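Local coordinates for protein probable FAD-dependent oxidoreductase PA4991 (Pseudomonas aeruginosa PAO1, PDB 5EZ7) that binds one FAD per subunit and probably works as an FAD-dependent oxidoreductase of the DAO family, with a physiological substrate still unknown, at residues R95-P106 with P135-Y148. Sequence-based numbering, arbitrary orientation.
Sequences RLLSEAHYLWSP and PPALRDKGFKGKAY
The carbonyl O of L103 takes the backbone N-H of Y148 at 2.9 Å and also meets the CA of A147 at 3.2 Å in a CA-H...O contact. L103 N returns a bond to Y148 O, closing the hydrogen-bonded pair in which strands 102-105 and 146-148 run antiparallel. Further along, S105 N donates to K146 O at 3.0 Å, while the answering bond from K146 N is long and weak. Beyond it G145, with no side chain, lets its CA lie 3.7 Å from S105 O, where the chain passes close to P106. L103 and Y148 project on one face of the sheet, their CB atoms 4.4 Å apart; W104 and A147 share the other, where small A147 leaves the indole to the loop that returns over this face. A chi1 of 168°, which turns CG away from the backbone N, carries the W104 indole over to the loop, its NE1 3.5 Å from F143 CE1 and near the plane of the phenyl ring, the ring planes inclined at 57°. A methyl of L138, CD2, covers one face of the indole near its rim, 4.0 Å from CE2, and L138 CB lies over the F143 ring. Y102 CD1 is 3.9 Å from P135 CG, which sits almost on the ring normal; this CH-pi contact suits a rigid pyrrolidine against a flat phenol. Strand 102-105 lies between strands 146-149 and 244-246 in a mixed sheet, and the backbone of Y102 bonds to Y243. Backbone bonds thus set the strand register, while dispersion and CH-pi contacts hold loop 135-143 against the aromatic side chains.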
ATOM      1  N   ARG A  95      -0.901  14.274  -4.704  1.00 38.59           N
ATOM      2  CA  ARG A  95      -0.742  14.977  -3.461  1.00 40.32           C
ATOM      3  C   ARG A  95       0.209  14.224  -2.545  1.00 37.76           C
ATOM      4  O   ARG A  95       0.031  13.028  -2.299  1.00 35.50           O
ATOM      5  CB  ARG A  95      -2.089  15.104  -2.754  1.00 45.20           C
ATOM      6  CG  ARG A  95      -2.914  16.369  -3.023  1.00 51.66           C
ATOM      7  CD  ARG A  95      -4.097  16.455  -2.016  1.00 56.85           C
ATOM      8  NE  ARG A  95      -3.654  16.745  -0.636  1.00 62.21           N
ATOM      9  CZ  ARG A  95      -4.450  16.957   0.435  1.00 70.29           C
ATOM     10  NH1 ARG A  95      -3.900  17.239   1.626  1.00 71.06           N
ATOM     11  NH2 ARG A  95      -5.788  16.892   0.351  1.00 70.44           N
ATOM     12  N   LEU A  96       1.233  14.925  -2.076  1.00 37.74           N
ATOM     13  CA  LEU A  96       1.979  14.516  -0.910  1.00 37.29           C
ATOM     14  C   LEU A  96       1.350  15.128   0.332  1.00 36.48           C
ATOM     15  O   LEU A  96       1.015  16.310   0.351  1.00 36.82           O
ATOM     16  CB  LEU A  96       3.397  15.043  -0.981  1.00 39.51           C
ATOM     17  CG  LEU A  96       4.323  14.529  -2.060  1.00 40.57           C
ATOM     18  CD1 LEU A  96       5.738  15.063  -1.769  1.00 41.94           C
ATOM     19  CD2 LEU A  96       4.251  13.005  -2.107  1.00 38.98           C
ATOM     20  N   LEU A  97       1.200  14.333   1.369  1.00 34.88           N
ATOM     21  CA  LEU A  97       0.821  14.890   2.639  1.00 36.09           C
ATOM     22  C   LEU A  97       2.015  15.668   3.226  1.00 37.60           C
ATOM     23  O   LEU A  97       1.829  16.755   3.764  1.00 38.77           O
ATOM     24  CB  LEU A  97       0.277  13.799   3.588  1.00 34.70           C
ATOM     25  CG  LEU A  97      -1.079  13.190   3.172  1.00 33.49           C
ATOM     26  CD1 LEU A  97      -1.528  12.098   4.137  1.00 32.32           C
ATOM     27  CD2 LEU A  97      -2.181  14.240   3.036  1.00 34.42           C
ATOM     28  N   SER A  98       3.236  15.146   3.064  1.00 37.77           N
ATOM     29  CA  SER A  98       4.416  15.794   3.607  1.00 38.56           C
ATOM     30  C   SER A  98       5.585  15.479   2.736  1.00 40.65           C
ATOM     31  O   SER A  98       5.729  14.366   2.223  1.00 40.47           O
ATOM     32  CB  SER A  98       4.694  15.292   5.016  1.00 37.99           C
ATOM     33  OG  SER A  98       5.745  16.001   5.645  1.00 38.32           O
ATOM     34  N   GLU A  99       6.434  16.475   2.575  1.00 43.73           N
ATOM     35  CA  GLU A  99       7.636  16.357   1.760  1.00 46.26           C
ATOM     36  C   GLU A  99       8.720  15.569   2.482  1.00 45.98           C
ATOM     37  O   GLU A  99       9.752  15.272   1.897  1.00 47.97           O
ATOM     38  CB  GLU A  99       8.177  17.757   1.472  1.00 50.01           C
ATOM     39  CG  GLU A  99       7.212  18.645   0.696  1.00 52.02           C
ATOM     40  CD  GLU A  99       7.656  18.881  -0.730  1.00 54.98           C
ATOM     41  OE1 GLU A  99       8.059  17.904  -1.400  1.00 57.59           O
ATOM     42  OE2 GLU A  99       7.628  20.057  -1.174  1.00 59.51           O
ATOM     43  N   ALA A 100       8.503  15.301   3.770  1.00 44.25           N
ATOM     44  CA  ALA A 100       9.468  14.660   4.622  1.00 43.46           C
ATOM     45  C   ALA A 100       8.733  13.940   5.744  1.00 41.65           C
ATOM     46  O   ALA A 100       7.672  14.372   6.203  1.00 40.76           O
ATOM     47  CB  ALA A 100      10.406  15.687   5.197  1.00 45.19           C
ATOM     48  N   HIS A 101       9.291  12.808   6.133  1.00 40.87           N
ATOM     49  CA  HIS A 101       8.905  12.103   7.337  1.00 39.84           C
ATOM     50  C   HIS A 101      10.081  12.292   8.279  1.00 39.28           C
ATOM     51  O   HIS A 101      11.199  12.442   7.824  1.00 39.65           O
ATOM     52  CB  HIS A 101       8.664  10.638   7.022  1.00 39.25           C
ATOM     53  CG  HIS A 101       8.199   9.854   8.195  1.00 40.47           C
ATOM     54  ND1 HIS A 101       6.888   9.863   8.620  1.00 39.96           N
ATOM     55  CD2 HIS A 101       8.870   9.053   9.058  1.00 42.62           C
ATOM     56  CE1 HIS A 101       6.764   9.092   9.683  1.00 39.65           C
ATOM     57  NE2 HIS A 101       7.947   8.577   9.961  1.00 41.12           N
ATOM     58  N   TYR A 102       9.828  12.319   9.583  1.00 39.18           N
ATOM     59  CA  TYR A 102      10.865  12.689  10.591  1.00 40.85           C
ATOM     60  C   TYR A 102      11.100  11.584  11.624  1.00 40.85           C
ATOM     61  O   TYR A 102      10.229  10.711  11.815  1.00 38.70           O
ATOM     62  CB  TYR A 102      10.465  13.972  11.324  1.00 40.93           C
ATOM     63  CG  TYR A 102      10.451  15.201  10.444  1.00 42.52           C
ATOM     64  CD1 TYR A 102       9.441  15.405   9.502  1.00 41.99           C
ATOM     65  CD2 TYR A 102      11.444  16.176  10.556  1.00 45.11           C
ATOM     66  CE1 TYR A 102       9.429  16.526   8.686  1.00 43.66           C
ATOM     67  CE2 TYR A 102      11.433  17.309   9.754  1.00 46.78           C
ATOM     68  CZ  TYR A 102      10.425  17.489   8.830  1.00 46.26           C
ATOM     69  OH  TYR A 102      10.424  18.621   8.043  1.00 49.27           O
ATOM     70  N   LEU A 103      12.294  11.595  12.231  1.00 43.18           N
ATOM     71  CA  LEU A 103      12.579  10.826  13.452  1.00 44.41           C
ATOM     72  C   LEU A 103      12.539  11.818  14.578  1.00 46.71           C
ATOM     73  O   LEU A 103      12.913  12.975  14.410  1.00 48.70           O
ATOM     74  CB  LEU A 103      13.958  10.136  13.461  1.00 45.47           C
ATOM     75  CG  LEU A 103      14.368   9.251  12.298  1.00 45.42           C
ATOM     76  CD1 LEU A 103      15.769   8.690  12.515  1.00 47.13           C
ATOM     77  CD2 LEU A 103      13.358   8.129  12.050  1.00 44.07           C
ATOM     78  N   TRP A 104      12.154  11.325  15.737  1.00 48.24           N
ATOM     79  CA  TRP A 104      11.798  12.150  16.876  1.00 51.61           C
ATOM     80  C   TRP A 104      12.300  11.444  18.138  1.00 55.49           C
ATOM     81  O   TRP A 104      11.818  10.368  18.488  1.00 53.10           O
ATOM     82  CB  TRP A 104      10.291  12.343  16.815  1.00 49.25           C
ATOM     83  CG  TRP A 104       9.602  12.900  17.973  1.00 48.97           C
ATOM     84  CD1 TRP A 104      10.107  13.691  18.970  1.00 49.59           C
ATOM     85  CD2 TRP A 104       8.205  12.752  18.234  1.00 47.18           C
ATOM     86  NE1 TRP A 104       9.098  14.008  19.849  1.00 49.27           N
ATOM     87  CE2 TRP A 104       7.920  13.457  19.403  1.00 47.05           C
ATOM     88  CE3 TRP A 104       7.173  12.046  17.599  1.00 46.67           C
ATOM     89  CZ2 TRP A 104       6.652  13.489  19.948  1.00 46.50           C
ATOM     90  CZ3 TRP A 104       5.906  12.081  18.145  1.00 45.76           C
ATOM     91  CH2 TRP A 104       5.657  12.795  19.304  1.00 45.51           C
ATOM     92  N   SER A 105      13.309  12.054  18.766  1.00 63.34           N
ATOM     93  CA  SER A 105      14.132  11.431  19.817  1.00 70.04           C
ATOM     94  C   SER A 105      13.991  12.220  21.122  1.00 76.12           C
ATOM     95  O   SER A 105      13.477  13.348  21.102  1.00 75.19           O
ATOM     96  CB  SER A 105      15.616  11.400  19.388  1.00 72.91           C
ATOM     97  OG  SER A 105      15.919  10.279  18.557  1.00 71.17           O
ATOM     98  N   PRO A 106      14.418  11.624  22.266  1.00 83.09           N
ATOM     99  CA  PRO A 106      14.456  12.402  23.509  1.00 86.45           C
ATOM    100  C   PRO A 106      15.895  12.764  23.917  1.00 87.84           C
ATOM    101  O   PRO A 106      16.800  12.744  23.076  1.00 87.37           O
ATOM    102  CB  PRO A 106      13.798  11.449  24.527  1.00 86.21           C
ATOM    103  CG  PRO A 106      13.908  10.063  23.918  1.00 85.09           C
ATOM    104  CD  PRO A 106      14.594  10.190  22.575  1.00 84.31           C
ATOM    105  N   PRO A 135       8.551  20.187  12.244  1.00 45.42           N
ATOM    106  CA  PRO A 135       7.107  20.004  11.959  1.00 43.55           C
ATOM    107  C   PRO A 135       6.229  20.884  12.883  1.00 44.31           C
ATOM    108  O   PRO A 135       6.601  21.096  14.068  1.00 44.94           O
ATOM    109  CB  PRO A 135       6.860  18.520  12.223  1.00 41.35           C
ATOM    110  CG  PRO A 135       8.211  17.870  12.202  1.00 41.98           C
ATOM    111  CD  PRO A 135       9.238  18.904  12.517  1.00 44.16           C
ATOM    112  N   PRO A 136       5.104  21.422  12.345  1.00 44.10           N
ATOM    113  CA  PRO A 136       4.209  22.300  13.117  1.00 44.18           C
ATOM    114  C   PRO A 136       3.876  21.820  14.544  1.00 42.81           C
ATOM    115  O   PRO A 136       3.913  22.610  15.490  1.00 43.38           O
ATOM    116  CB  PRO A 136       2.950  22.332  12.240  1.00 43.63           C
ATOM    117  CG  PRO A 136       3.492  22.267  10.849  1.00 43.70           C
ATOM    118  CD  PRO A 136       4.636  21.289  10.941  1.00 43.65           C
ATOM    119  N   ALA A 137       3.600  20.523  14.682  1.00 40.92           N
ATOM    120  CA  ALA A 137       3.265  19.908  15.966  1.00 40.22           C
ATOM    121  C   ALA A 137       4.423  19.862  16.992  1.00 41.31           C
ATOM    122  O   ALA A 137       4.184  19.555  18.160  1.00 41.04           O
ATOM    123  CB  ALA A 137       2.706  18.504  15.734  1.00 38.16           C
ATOM    124  N   LEU A 138       5.658  20.121  16.554  1.00 42.30           N
ATOM    125  CA  LEU A 138       6.827  20.176  17.430  1.00 43.80           C
ATOM    126  C   LEU A 138       7.468  21.579  17.562  1.00 46.19           C
ATOM    127  O   LEU A 138       8.578  21.705  18.090  1.00 46.58           O
ATOM    128  CB  LEU A 138       7.866  19.192  16.889  1.00 43.39           C
ATOM    129  CG  LEU A 138       7.461  17.741  16.743  1.00 40.84           C
ATOM    130  CD1 LEU A 138       8.620  16.987  16.164  1.00 41.12           C
ATOM    131  CD2 LEU A 138       7.094  17.142  18.085  1.00 40.70           C
ATOM    132  N   ARG A 139       6.778  22.617  17.083  1.00 47.70           N
ATOM    133  CA  ARG A 139       7.295  23.984  17.177  1.00 51.39           C
ATOM    134  C   ARG A 139       7.203  24.577  18.556  1.00 52.46           C
ATOM    135  O   ARG A 139       7.929  25.497  18.847  1.00 56.49           O
ATOM    136  CB  ARG A 139       6.647  24.916  16.149  1.00 52.76           C
ATOM    137  CG  ARG A 139       7.410  24.946  14.832  1.00 54.72           C
ATOM    138  CD  ARG A 139       6.574  25.479  13.681  1.00 56.13           C
ATOM    139  NE  ARG A 139       7.036  24.938  12.399  1.00 57.58           N
ATOM    140  CZ  ARG A 139       6.362  24.984  11.253  1.00 58.16           C
ATOM    141  NH1 ARG A 139       5.159  25.540  11.179  1.00 59.11           N
ATOM    142  NH2 ARG A 139       6.896  24.450  10.160  1.00 58.95           N
ATOM    143  N   ASP A 140       6.339  24.037  19.399  1.00 52.16           N
ATOM    144  CA  ASP A 140       6.155  24.489  20.781  1.00 53.97           C
ATOM    145  C   ASP A 140       7.458  24.611  21.587  1.00 57.24           C
ATOM    146  O   ASP A 140       8.414  23.864  21.355  1.00 57.95           O
ATOM    147  CB  ASP A 140       5.197  23.531  21.518  1.00 51.96           C
ATOM    148  CG  ASP A 140       4.582  24.157  22.766  1.00 52.62           C
ATOM    149  OD1 ASP A 140       3.584  24.900  22.603  1.00 52.45           O
ATOM    150  OD2 ASP A 140       5.105  23.918  23.880  1.00 51.19           O
ATOM    151  N   LYS A 141       7.471  25.535  22.545  1.00 60.04           N
ATOM    152  CA  LYS A 141       8.635  25.776  23.417  1.00 63.98           C
ATOM    153  C   LYS A 141       8.882  24.628  24.400  1.00 64.38           C
ATOM    154  O   LYS A 141      10.012  24.419  24.854  1.00 66.02           O
ATOM    155  CB  LYS A 141       8.448  27.073  24.217  1.00 67.35           C
ATOM    156  CG  LYS A 141       8.079  28.283  23.373  1.00 68.92           C
ATOM    157  CD  LYS A 141       8.477  29.596  24.029  1.00 72.88           C
ATOM    158  CE  LYS A 141       9.962  29.904  23.833  1.00 75.84           C
ATOM    159  NZ  LYS A 141      10.326  30.231  22.426  1.00 76.14           N
ATOM    160  N   GLY A 142       7.802  23.921  24.754  1.00 64.75           N
ATOM    161  CA  GLY A 142       7.851  22.664  25.509  1.00 63.59           C
ATOM    162  C   GLY A 142       8.509  21.498  24.782  1.00 63.52           C
ATOM    163  O   GLY A 142       8.847  20.498  25.415  1.00 62.67           O
ATOM    164  N   PHE A 143       8.690  21.597  23.462  1.00 63.45           N
ATOM    165  CA  PHE A 143       9.422  20.572  22.754  1.00 63.69           C
ATOM    166  C   PHE A 143      10.863  20.517  23.189  1.00 68.02           C
ATOM    167  O   PHE A 143      11.645  21.416  22.882  1.00 70.45           O
ATOM    168  CB  PHE A 143       9.423  20.752  21.247  1.00 62.38           C
ATOM    169  CG  PHE A 143      10.143  19.641  20.532  1.00 61.52           C
ATOM    170  CD1 PHE A 143       9.815  18.293  20.800  1.00 59.71           C
ATOM    171  CD2 PHE A 143      11.151  19.910  19.620  1.00 62.00           C
ATOM    172  CE1 PHE A 143      10.469  17.253  20.161  1.00 58.18           C
ATOM    173  CE2 PHE A 143      11.797  18.865  18.963  1.00 61.68           C
ATOM    174  CZ  PHE A 143      11.456  17.538  19.236  1.00 59.68           C
ATOM    175  N   LYS A 144      11.198  19.436  23.884  1.00 71.03           N
ATOM    176  CA  LYS A 144      12.553  19.133  24.305  1.00 75.16           C
ATOM    177  C   LYS A 144      12.933  17.928  23.477  1.00 75.80           C
ATOM    178  O   LYS A 144      12.064  17.256  22.912  1.00 74.23           O
ATOM    179  CB  LYS A 144      12.576  18.814  25.803  1.00 78.01           C
ATOM    180  CG  LYS A 144      11.902  19.893  26.665  1.00 80.08           C
ATOM    181  CD  LYS A 144      11.750  19.520  28.142  1.00 80.42           C
ATOM    182  CE  LYS A 144      13.035  19.686  28.943  1.00 82.03           C
ATOM    183  NZ  LYS A 144      13.724  20.985  28.709  1.00 83.12           N
ATOM    184  N   GLY A 145      14.225  17.655  23.376  1.00 77.79           N
ATOM    185  CA  GLY A 145      14.684  16.602  22.479  1.00 76.13           C
ATOM    186  C   GLY A 145      14.827  17.149  21.073  1.00 74.99           C
ATOM    187  O   GLY A 145      14.805  18.369  20.857  1.00 75.21           O
ATOM    188  N   LYS A 146      14.959  16.239  20.111  1.00 72.10           N
ATOM    189  CA  LYS A 146      15.416  16.609  18.785  1.00 69.90           C
ATOM    190  C   LYS A 146      14.784  15.810  17.687  1.00 65.49           C
ATOM    191  O   LYS A 146      14.492  14.621  17.843  1.00 65.40           O
ATOM    192  CB  LYS A 146      16.935  16.497  18.692  1.00 73.64           C
ATOM    193  CG  LYS A 146      17.618  15.590  19.714  1.00 75.01           C
ATOM    194  CD  LYS A 146      19.127  15.781  19.673  1.00 77.58           C
ATOM    195  CE  LYS A 146      19.526  17.162  20.180  1.00 79.23           C
ATOM    196  NZ  LYS A 146      20.963  17.217  20.521  1.00 82.27           N
ATOM    197  N   ALA A 147      14.589  16.477  16.559  1.00 62.19           N
ATOM    198  CA  ALA A 147      13.949  15.872  15.409  1.00 58.35           C
ATOM    199  C   ALA A 147      14.886  15.917  14.218  1.00 57.09           C
ATOM    200  O   ALA A 147      15.642  16.889  14.056  1.00 57.88           O
ATOM    201  CB  ALA A 147      12.635  16.576  15.098  1.00 57.02           C
ATOM    202  N   TYR A 148      14.817  14.856  13.405  1.00 53.74           N
ATOM    203  CA  TYR A 148      15.677  14.662  12.240  1.00 53.30           C
ATOM    204  C   TYR A 148      14.817  14.441  10.987  1.00 50.74           C
ATOM    205  O   TYR A 148      13.994  13.542  10.953  1.00 47.25           O
ATOM    206  CB  TYR A 148      16.604  13.462  12.461  1.00 53.42           C
ATOM    207  CG  TYR A 148      17.489  13.527  13.692  1.00 55.10           C
ATOM    208  CD1 TYR A 148      16.969  13.297  14.962  1.00 54.39           C
ATOM    209  CD2 TYR A 148      18.859  13.788  13.587  1.00 58.30           C
ATOM    210  CE1 TYR A 148      17.772  13.340  16.094  1.00 55.72           C
ATOM    211  CE2 TYR A 148      19.679  13.840  14.718  1.00 59.89           C
ATOM    212  CZ  TYR A 148      19.129  13.611  15.976  1.00 59.24           C
ATOM    213  OH  TYR A 148      19.926  13.663  17.120  1.00 60.90           O
TER